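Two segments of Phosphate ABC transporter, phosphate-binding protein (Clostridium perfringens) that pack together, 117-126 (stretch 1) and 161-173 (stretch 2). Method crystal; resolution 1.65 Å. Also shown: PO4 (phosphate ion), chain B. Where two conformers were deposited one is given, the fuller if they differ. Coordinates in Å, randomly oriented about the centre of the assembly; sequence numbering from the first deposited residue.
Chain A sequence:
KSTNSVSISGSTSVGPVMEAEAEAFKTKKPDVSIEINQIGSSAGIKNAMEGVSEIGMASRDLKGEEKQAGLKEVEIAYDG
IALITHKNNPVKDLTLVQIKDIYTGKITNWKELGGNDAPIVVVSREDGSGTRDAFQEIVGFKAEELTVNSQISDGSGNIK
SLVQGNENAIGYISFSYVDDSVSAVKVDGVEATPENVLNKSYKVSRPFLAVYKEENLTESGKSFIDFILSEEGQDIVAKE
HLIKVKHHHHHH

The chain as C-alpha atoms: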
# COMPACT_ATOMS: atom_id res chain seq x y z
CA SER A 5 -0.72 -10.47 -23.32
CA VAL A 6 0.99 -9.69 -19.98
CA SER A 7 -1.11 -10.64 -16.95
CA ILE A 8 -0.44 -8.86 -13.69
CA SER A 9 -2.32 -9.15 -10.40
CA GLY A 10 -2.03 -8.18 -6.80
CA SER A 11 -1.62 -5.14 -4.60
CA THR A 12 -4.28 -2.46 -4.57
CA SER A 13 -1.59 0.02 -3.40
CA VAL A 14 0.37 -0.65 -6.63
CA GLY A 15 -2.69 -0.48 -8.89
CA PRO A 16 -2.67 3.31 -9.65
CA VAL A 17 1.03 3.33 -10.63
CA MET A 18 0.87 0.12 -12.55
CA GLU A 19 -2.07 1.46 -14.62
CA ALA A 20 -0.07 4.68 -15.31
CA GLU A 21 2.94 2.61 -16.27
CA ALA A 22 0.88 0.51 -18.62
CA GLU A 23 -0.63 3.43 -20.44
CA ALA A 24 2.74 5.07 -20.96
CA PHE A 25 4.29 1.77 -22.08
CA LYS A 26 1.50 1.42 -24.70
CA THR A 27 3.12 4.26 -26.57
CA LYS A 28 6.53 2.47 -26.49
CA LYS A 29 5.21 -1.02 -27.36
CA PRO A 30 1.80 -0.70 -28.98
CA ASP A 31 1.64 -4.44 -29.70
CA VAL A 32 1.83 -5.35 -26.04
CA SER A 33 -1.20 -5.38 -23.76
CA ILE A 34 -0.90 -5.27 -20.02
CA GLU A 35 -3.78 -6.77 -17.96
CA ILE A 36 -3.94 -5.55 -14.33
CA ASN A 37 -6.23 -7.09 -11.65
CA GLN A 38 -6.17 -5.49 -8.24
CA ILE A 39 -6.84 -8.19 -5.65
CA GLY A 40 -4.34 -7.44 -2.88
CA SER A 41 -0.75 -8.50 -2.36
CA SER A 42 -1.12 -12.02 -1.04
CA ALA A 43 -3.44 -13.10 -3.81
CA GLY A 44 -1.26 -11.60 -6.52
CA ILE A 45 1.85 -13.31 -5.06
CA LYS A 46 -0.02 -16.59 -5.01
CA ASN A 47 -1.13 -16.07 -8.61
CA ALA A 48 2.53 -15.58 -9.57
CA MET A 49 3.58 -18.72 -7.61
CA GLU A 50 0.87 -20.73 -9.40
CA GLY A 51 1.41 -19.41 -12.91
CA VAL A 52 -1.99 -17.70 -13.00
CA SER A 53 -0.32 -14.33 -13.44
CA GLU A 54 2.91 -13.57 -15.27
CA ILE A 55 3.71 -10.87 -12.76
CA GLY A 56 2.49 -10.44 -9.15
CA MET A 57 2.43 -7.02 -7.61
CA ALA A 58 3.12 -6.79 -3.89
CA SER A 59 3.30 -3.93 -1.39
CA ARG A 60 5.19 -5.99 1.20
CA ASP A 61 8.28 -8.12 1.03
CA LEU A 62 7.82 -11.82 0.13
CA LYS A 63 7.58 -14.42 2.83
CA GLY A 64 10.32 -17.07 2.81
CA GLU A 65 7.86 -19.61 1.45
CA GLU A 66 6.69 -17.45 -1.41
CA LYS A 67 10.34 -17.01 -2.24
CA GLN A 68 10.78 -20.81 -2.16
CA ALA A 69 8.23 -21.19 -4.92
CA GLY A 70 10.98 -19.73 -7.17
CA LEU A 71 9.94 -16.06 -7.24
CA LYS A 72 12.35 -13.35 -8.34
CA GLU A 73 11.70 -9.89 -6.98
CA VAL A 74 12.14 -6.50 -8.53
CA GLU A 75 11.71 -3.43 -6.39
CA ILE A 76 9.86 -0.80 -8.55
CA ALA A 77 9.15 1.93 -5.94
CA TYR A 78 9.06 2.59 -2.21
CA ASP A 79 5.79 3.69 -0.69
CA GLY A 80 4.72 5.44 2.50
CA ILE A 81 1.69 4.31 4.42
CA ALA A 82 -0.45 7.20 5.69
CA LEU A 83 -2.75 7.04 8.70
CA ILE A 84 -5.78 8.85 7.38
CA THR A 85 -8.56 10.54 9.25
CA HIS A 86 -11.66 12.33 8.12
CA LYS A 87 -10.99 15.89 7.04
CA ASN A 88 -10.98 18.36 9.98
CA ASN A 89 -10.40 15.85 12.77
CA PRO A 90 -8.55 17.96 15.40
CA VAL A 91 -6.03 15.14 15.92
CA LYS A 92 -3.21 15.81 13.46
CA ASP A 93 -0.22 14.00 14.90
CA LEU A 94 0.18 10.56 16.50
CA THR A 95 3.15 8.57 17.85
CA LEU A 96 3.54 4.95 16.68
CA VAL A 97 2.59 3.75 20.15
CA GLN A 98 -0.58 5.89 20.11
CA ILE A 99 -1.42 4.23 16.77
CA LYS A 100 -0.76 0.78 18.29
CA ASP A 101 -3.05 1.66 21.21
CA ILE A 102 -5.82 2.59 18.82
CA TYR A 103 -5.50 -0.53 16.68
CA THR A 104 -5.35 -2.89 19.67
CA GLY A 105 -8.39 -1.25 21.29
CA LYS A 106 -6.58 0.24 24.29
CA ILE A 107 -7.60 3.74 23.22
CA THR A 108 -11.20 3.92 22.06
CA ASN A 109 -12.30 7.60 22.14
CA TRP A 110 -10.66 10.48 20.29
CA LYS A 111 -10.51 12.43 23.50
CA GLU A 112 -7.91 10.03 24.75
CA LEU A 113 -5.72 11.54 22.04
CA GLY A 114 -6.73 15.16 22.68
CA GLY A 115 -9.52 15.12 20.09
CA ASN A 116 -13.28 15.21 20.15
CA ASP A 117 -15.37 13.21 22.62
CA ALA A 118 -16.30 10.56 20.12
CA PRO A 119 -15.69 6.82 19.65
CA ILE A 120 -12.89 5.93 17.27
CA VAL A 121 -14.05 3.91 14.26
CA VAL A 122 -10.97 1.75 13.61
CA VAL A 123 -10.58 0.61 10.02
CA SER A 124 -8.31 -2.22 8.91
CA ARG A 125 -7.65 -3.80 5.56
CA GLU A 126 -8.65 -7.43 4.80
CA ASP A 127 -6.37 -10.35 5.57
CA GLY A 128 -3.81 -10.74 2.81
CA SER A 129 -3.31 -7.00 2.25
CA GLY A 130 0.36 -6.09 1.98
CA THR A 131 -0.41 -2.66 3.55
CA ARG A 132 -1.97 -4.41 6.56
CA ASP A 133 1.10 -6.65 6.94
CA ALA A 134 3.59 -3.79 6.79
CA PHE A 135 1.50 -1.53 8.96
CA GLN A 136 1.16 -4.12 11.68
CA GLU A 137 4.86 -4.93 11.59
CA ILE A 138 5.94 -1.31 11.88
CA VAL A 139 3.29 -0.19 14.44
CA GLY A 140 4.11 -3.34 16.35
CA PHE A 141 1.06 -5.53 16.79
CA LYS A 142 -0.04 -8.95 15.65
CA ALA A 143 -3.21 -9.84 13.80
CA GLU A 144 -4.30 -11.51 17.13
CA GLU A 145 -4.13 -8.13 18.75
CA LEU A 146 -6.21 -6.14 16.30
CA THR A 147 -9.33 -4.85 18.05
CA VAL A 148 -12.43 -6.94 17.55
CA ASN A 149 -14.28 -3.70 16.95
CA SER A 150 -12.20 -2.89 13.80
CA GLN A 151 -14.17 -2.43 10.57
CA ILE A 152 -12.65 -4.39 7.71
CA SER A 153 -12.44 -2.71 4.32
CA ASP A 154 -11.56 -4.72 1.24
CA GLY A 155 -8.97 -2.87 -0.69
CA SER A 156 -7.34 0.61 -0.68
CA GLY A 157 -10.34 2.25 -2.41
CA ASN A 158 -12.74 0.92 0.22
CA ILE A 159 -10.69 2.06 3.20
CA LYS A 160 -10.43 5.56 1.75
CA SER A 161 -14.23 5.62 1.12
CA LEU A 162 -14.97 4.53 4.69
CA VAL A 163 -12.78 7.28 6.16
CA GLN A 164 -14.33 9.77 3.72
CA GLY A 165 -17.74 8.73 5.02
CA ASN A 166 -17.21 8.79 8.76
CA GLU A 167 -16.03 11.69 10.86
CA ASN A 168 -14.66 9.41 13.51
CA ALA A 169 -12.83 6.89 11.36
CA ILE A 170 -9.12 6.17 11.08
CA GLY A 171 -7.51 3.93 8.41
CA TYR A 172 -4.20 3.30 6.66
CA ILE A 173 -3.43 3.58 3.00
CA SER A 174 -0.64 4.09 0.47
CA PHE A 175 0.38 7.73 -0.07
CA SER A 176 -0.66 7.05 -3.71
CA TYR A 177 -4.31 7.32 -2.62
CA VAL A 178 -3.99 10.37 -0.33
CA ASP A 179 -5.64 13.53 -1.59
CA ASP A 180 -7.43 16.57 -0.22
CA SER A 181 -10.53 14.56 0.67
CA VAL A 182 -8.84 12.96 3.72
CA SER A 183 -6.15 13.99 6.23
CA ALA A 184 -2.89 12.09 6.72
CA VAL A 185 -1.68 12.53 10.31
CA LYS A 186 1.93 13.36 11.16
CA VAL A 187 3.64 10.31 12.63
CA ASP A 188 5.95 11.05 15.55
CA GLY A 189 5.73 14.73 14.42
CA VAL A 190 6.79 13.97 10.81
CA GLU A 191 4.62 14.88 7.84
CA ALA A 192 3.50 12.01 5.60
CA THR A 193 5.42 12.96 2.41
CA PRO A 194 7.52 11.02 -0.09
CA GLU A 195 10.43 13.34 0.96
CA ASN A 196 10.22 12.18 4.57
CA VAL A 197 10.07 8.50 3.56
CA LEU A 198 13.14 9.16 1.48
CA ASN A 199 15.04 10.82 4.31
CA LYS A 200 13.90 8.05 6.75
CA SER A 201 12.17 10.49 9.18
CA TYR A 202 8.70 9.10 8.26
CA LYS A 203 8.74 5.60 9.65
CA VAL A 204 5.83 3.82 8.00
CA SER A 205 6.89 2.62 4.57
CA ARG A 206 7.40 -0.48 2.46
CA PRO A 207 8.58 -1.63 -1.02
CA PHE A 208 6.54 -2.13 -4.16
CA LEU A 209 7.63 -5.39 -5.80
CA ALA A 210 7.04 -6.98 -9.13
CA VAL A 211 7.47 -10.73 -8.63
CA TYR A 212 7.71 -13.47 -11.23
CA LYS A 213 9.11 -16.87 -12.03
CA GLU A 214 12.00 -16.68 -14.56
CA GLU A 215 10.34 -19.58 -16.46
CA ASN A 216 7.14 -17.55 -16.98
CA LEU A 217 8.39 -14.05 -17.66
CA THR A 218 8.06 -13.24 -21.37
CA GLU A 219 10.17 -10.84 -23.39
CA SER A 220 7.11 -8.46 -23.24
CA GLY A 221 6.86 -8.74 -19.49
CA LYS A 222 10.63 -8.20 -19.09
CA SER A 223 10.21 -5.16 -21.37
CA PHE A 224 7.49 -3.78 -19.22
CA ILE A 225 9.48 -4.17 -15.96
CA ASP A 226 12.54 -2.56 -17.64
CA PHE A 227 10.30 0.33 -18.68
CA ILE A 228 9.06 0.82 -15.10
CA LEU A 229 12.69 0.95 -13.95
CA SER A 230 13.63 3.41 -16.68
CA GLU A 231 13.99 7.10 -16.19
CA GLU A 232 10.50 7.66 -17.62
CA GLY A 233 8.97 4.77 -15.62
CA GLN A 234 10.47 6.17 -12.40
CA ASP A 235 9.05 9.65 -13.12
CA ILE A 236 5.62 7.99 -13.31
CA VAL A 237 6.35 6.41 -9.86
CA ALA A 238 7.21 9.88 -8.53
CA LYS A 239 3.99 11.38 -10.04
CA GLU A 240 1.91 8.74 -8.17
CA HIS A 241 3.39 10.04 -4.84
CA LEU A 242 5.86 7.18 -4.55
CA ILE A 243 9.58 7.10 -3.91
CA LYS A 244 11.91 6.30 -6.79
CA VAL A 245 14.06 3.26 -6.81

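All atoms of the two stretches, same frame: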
# COMPACT_ATOMS: atom_id res chain seq x y z
N ASP A 117 -14.72 14.33 21.90
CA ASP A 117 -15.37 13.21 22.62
C ASP A 117 -16.23 12.40 21.70
O ASP A 117 -17.43 12.74 21.45
CB ASP A 117 -16.23 13.79 23.75
CG ASP A 117 -16.86 12.76 24.59
OD1 ASP A 117 -16.68 11.59 24.37
OD2 ASP A 117 -17.53 13.15 25.54
N ALA A 118 -15.63 11.39 21.10
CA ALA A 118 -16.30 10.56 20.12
C ALA A 118 -15.59 9.22 20.03
O ALA A 118 -14.38 9.17 20.13
CB ALA A 118 -16.30 11.19 18.77
N PRO A 119 -16.35 8.15 19.85
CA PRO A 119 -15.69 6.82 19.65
C PRO A 119 -14.82 6.82 18.39
O PRO A 119 -15.20 7.38 17.37
CB PRO A 119 -16.86 5.85 19.50
CG PRO A 119 -18.03 6.67 19.17
CD PRO A 119 -17.82 8.07 19.69
N ILE A 120 -13.72 6.12 18.42
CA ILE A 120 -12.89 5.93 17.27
C ILE A 120 -13.44 4.77 16.45
O ILE A 120 -13.74 3.71 17.02
CB ILE A 120 -11.42 5.64 17.65
CG1 ILE A 120 -10.83 6.74 18.53
CG2 ILE A 120 -10.55 5.36 16.41
CD1 ILE A 120 -9.49 6.45 19.10
N VAL A 121 -13.62 4.97 15.14
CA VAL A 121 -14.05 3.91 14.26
C VAL A 121 -12.74 3.44 13.61
O VAL A 121 -12.20 4.08 12.68
CB VAL A 121 -15.11 4.38 13.25
CG1 VAL A 121 -15.43 3.29 12.20
CG2 VAL A 121 -16.38 4.84 13.99
N VAL A 122 -12.24 2.33 14.08
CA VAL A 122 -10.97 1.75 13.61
C VAL A 122 -11.23 0.97 12.34
O VAL A 122 -12.10 0.09 12.29
CB VAL A 122 -10.32 0.83 14.70
CG1 VAL A 122 -9.06 0.22 14.19
CG2 VAL A 122 -10.06 1.56 15.97
N VAL A 123 -10.46 1.28 11.29
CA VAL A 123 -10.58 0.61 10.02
C VAL A 123 -9.28 -0.08 9.66
O VAL A 123 -8.22 0.53 9.64
CB VAL A 123 -11.08 1.53 8.85
CG1 VAL A 123 -11.49 0.72 7.65
CG2 VAL A 123 -12.22 2.43 9.30
N SER A 124 -9.41 -1.37 9.32
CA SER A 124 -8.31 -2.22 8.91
C SER A 124 -8.61 -2.75 7.53
O SER A 124 -9.77 -2.74 7.06
CB SER A 124 -8.09 -3.44 9.83
OG SER A 124 -7.64 -3.03 11.09
N ARG A 125 -7.53 -3.13 6.81
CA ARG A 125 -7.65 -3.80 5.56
C ARG A 125 -7.97 -5.31 5.83
O ARG A 125 -7.84 -5.78 6.97
CB ARG A 125 -6.38 -3.66 4.77
CG ARG A 125 -6.21 -2.27 4.11
CD ARG A 125 -7.16 -2.04 2.94
NE ARG A 125 -7.00 -3.09 1.92
CZ ARG A 125 -5.94 -3.22 1.11
NH1 ARG A 125 -5.04 -2.24 1.03
NH2 ARG A 125 -5.84 -4.29 0.33
N GLU A 126 -8.40 -5.99 4.78
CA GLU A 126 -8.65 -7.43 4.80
C GLU A 126 -7.35 -8.22 4.95
O GLU A 126 -6.27 -7.77 4.62
CB GLU A 126 -9.35 -7.84 3.54
CG GLU A 126 -8.50 -7.96 2.26
CD GLU A 126 -7.97 -6.66 1.69
OE1 GLU A 126 -8.36 -5.54 2.12
OE2 GLU A 126 -7.17 -6.80 0.73
N SER A 161 -12.81 5.28 1.17
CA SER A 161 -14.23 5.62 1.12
C SER A 161 -14.82 5.58 2.53
O SER A 161 -15.59 6.45 2.91
CB SER A 161 -14.98 4.66 0.22
OG SER A 161 -14.70 4.88 -1.14
N LEU A 162 -14.44 4.59 3.31
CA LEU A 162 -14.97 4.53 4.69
C LEU A 162 -14.58 5.77 5.53
O LEU A 162 -15.44 6.39 6.22
CB LEU A 162 -14.59 3.20 5.35
CG LEU A 162 -15.55 2.70 6.43
CD1 LEU A 162 -16.95 2.63 5.87
CD2 LEU A 162 -15.09 1.38 7.01
N VAL A 163 -13.32 6.14 5.44
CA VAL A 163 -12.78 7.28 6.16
C VAL A 163 -13.45 8.56 5.63
O VAL A 163 -13.88 9.42 6.42
CB VAL A 163 -11.27 7.33 6.10
CG1 VAL A 163 -10.73 8.63 6.68
CG2 VAL A 163 -10.64 6.14 6.80
N GLN A 164 -13.62 8.65 4.32
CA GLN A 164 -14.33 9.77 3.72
C GLN A 164 -15.75 9.90 4.25
O GLN A 164 -16.29 11.01 4.27
CB GLN A 164 -14.43 9.71 2.22
CG GLN A 164 -13.13 9.97 1.51
CD GLN A 164 -13.20 9.64 0.01
OE1 GLN A 164 -13.94 8.72 -0.41
NE2 GLN A 164 -12.49 10.40 -0.82
N GLY A 165 -16.35 8.77 4.63
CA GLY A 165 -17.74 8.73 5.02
C GLY A 165 -18.05 8.80 6.50
O GLY A 165 -19.24 8.75 6.88
N ASN A 166 -17.02 8.87 7.31
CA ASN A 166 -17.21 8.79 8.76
C ASN A 166 -16.27 9.71 9.49
O ASN A 166 -15.06 9.49 9.53
CB ASN A 166 -17.02 7.35 9.28
CG ASN A 166 -17.54 7.17 10.76
OD1 ASN A 166 -17.23 7.97 11.64
ND2 ASN A 166 -18.26 6.06 11.04
N GLU A 167 -16.83 10.75 10.12
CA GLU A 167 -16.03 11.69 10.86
C GLU A 167 -15.07 11.10 11.87
O GLU A 167 -14.01 11.70 12.16
CB GLU A 167 -16.94 12.75 11.61
CG GLU A 167 -17.72 13.63 10.67
CD GLU A 167 -18.54 14.66 11.36
OE1 GLU A 167 -18.56 14.66 12.59
OE2 GLU A 167 -19.15 15.48 10.71
N ASN A 168 -15.43 9.95 12.46
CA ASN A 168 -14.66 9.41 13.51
C ASN A 168 -13.74 8.27 13.12
O ASN A 168 -13.18 7.65 13.99
CB ASN A 168 -15.59 8.98 14.61
CG ASN A 168 -16.30 10.18 15.20
OD1 ASN A 168 -15.67 11.18 15.48
ND2 ASN A 168 -17.57 10.07 15.38
N ALA A 169 -13.62 8.01 11.82
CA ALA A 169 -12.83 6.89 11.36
C ALA A 169 -11.32 7.19 11.29
O ALA A 169 -10.86 8.35 11.07
CB ALA A 169 -13.33 6.49 10.02
N ILE A 170 -10.53 6.13 11.32
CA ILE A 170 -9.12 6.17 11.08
C ILE A 170 -8.80 4.92 10.25
O ILE A 170 -9.34 3.80 10.51
CB ILE A 170 -8.30 6.25 12.36
CG1 ILE A 170 -6.83 6.43 12.05
CG2 ILE A 170 -8.52 5.02 13.32
CD1 ILE A 170 -5.95 6.78 13.23
N GLY A 171 -7.95 5.07 9.22
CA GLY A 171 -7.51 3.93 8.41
C GLY A 171 -6.09 4.15 7.96
O GLY A 171 -5.49 5.15 8.28
N TYR A 172 -5.55 3.18 7.20
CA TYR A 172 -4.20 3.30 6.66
C TYR A 172 -4.23 2.97 5.19
O TYR A 172 -4.96 2.13 4.72
CB TYR A 172 -3.23 2.44 7.43
CG TYR A 172 -3.68 0.98 7.61
CD1 TYR A 172 -3.57 0.05 6.56
CD2 TYR A 172 -4.16 0.53 8.85
CE1 TYR A 172 -3.93 -1.28 6.77
CE2 TYR A 172 -4.56 -0.77 9.01
CZ TYR A 172 -4.45 -1.65 7.99
OH TYR A 172 -4.82 -2.97 8.15
N ILE A 173 -3.39 3.67 4.44
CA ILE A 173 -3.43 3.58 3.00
C ILE A 173 -2.16 4.10 2.40
O ILE A 173 -1.49 4.96 2.96
CB ILE A 173 -4.61 4.41 2.51
CG1 ILE A 173 -5.04 4.03 1.12
CG2 ILE A 173 -4.33 5.94 2.58
CD1 ILE A 173 -6.35 4.61 0.71
P PO4 B . -2.43 -4.12 -0.79
O1 PO4 B . -1.79 -5.52 -0.82
O2 PO4 B . -3.74 -4.10 -1.56
O3 PO4 B . -2.53 -3.61 0.64
O4 PO4 B . -1.42 -3.15 -1.49
O HOH W 1 -4.80 -3.82 10.75
O HOH W 2 -4.72 0.26 2.54

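A strand that begins at Val121 runs parallel to one that begins at Ala169, with their axes crossing at -20° and approaching to 4.8 Å. The contact buries 624 Å², both sides summed.

Three backbone hydrogen bonds form the ladder. Val121 N donates to Asn168 O at 2.9 Å, almost perfectly straight. Val121 O accepts from Ile170 N at 3.0 Å. Val123 N then donates to Ile170 O at 2.9 Å, with a more bent angle of 137°. Val121 and Ile170 thus each use both their N and O across the pair, as expected in a parallel sheet where one residue bonds to two neighbours on the partner strand. Val121 O also receives a CA-H...O contact from Ala169 CA at 3.2 Å.

The ladder ends in a side chain. Arg125 N donates to the hydroxyl Tyr172 OH at 3.0 Å, so a tyrosine takes the place of a backbone carbonyl. Tyr172 CB points sideways, but with chi1 in p the end of the side chain comes nearer, and its hydroxyl meets the first strand's backbone. Arg125 CG packs 3.6 Å from Tyr172 CE1. The hydroxyl is further satisfied by water 1, which lies 2.7 Å from Tyr172 OH and 3.0 Å from Ser124 OG and so links the two side chains.

Arg125 is buried, and its charge is well matched. Its NE donates to Glu126 OE1 at 2.8 Å in a salt bridge, and its NH2 donates to Glu126 OE2 at 2.9 Å. The same NH2 donates to phosphate O2 at 2.8 Å, while NH1 makes a weak bond to phosphate O3 at 2.9 Å. Water 2 accepts from Arg125 NH1 at 2.9 Å and donates to Tyr172 O at 2.9 Å, a second solvent link between the stretches. A phosphate held by this arginine is consistent with the protein's name, although the ion may come from the crystallisation liquor.

At the other end, Asn168 lies within the turn that follows the helix. The type I turn from Asn166 to Ala169 is closed by Ala169 N to Asn166 O at 3.1 Å. Asn166 OD1 accepts from Asn168 N at 2.8 Å, so an asparagine side chain satisfies an amide inside the turn. Asn168 points toward the first stretch, with OD1 3.3 Å from Ala118 CB and its CB 3.2 Å from Pro119 O. That carbonyl is the exception in this network: it is buried by the contact and has no partner in the model.

Apolar side chains fill the rest. Val121 and Ala169 share one face of the sheet, with their CB atoms 4.2 Å apart. Val123 CG2 reaches Ala169 CB at 4.3 Å, and Val123 CG1 meets Leu162 CD2 of the helix at 3.7 Å. Val122 and Ile170 lie on the other face, and Ile120 CG2 touches Ile170 CG2 at 3.7 Å. Val121, Val122, Val123 and Ile170 are beta-branched, a shape that suits extended strands; the small Ala169 fits against Val121 and Val123. Gly171 suits a tight position: a CB there would be crowded by Val163 CG2.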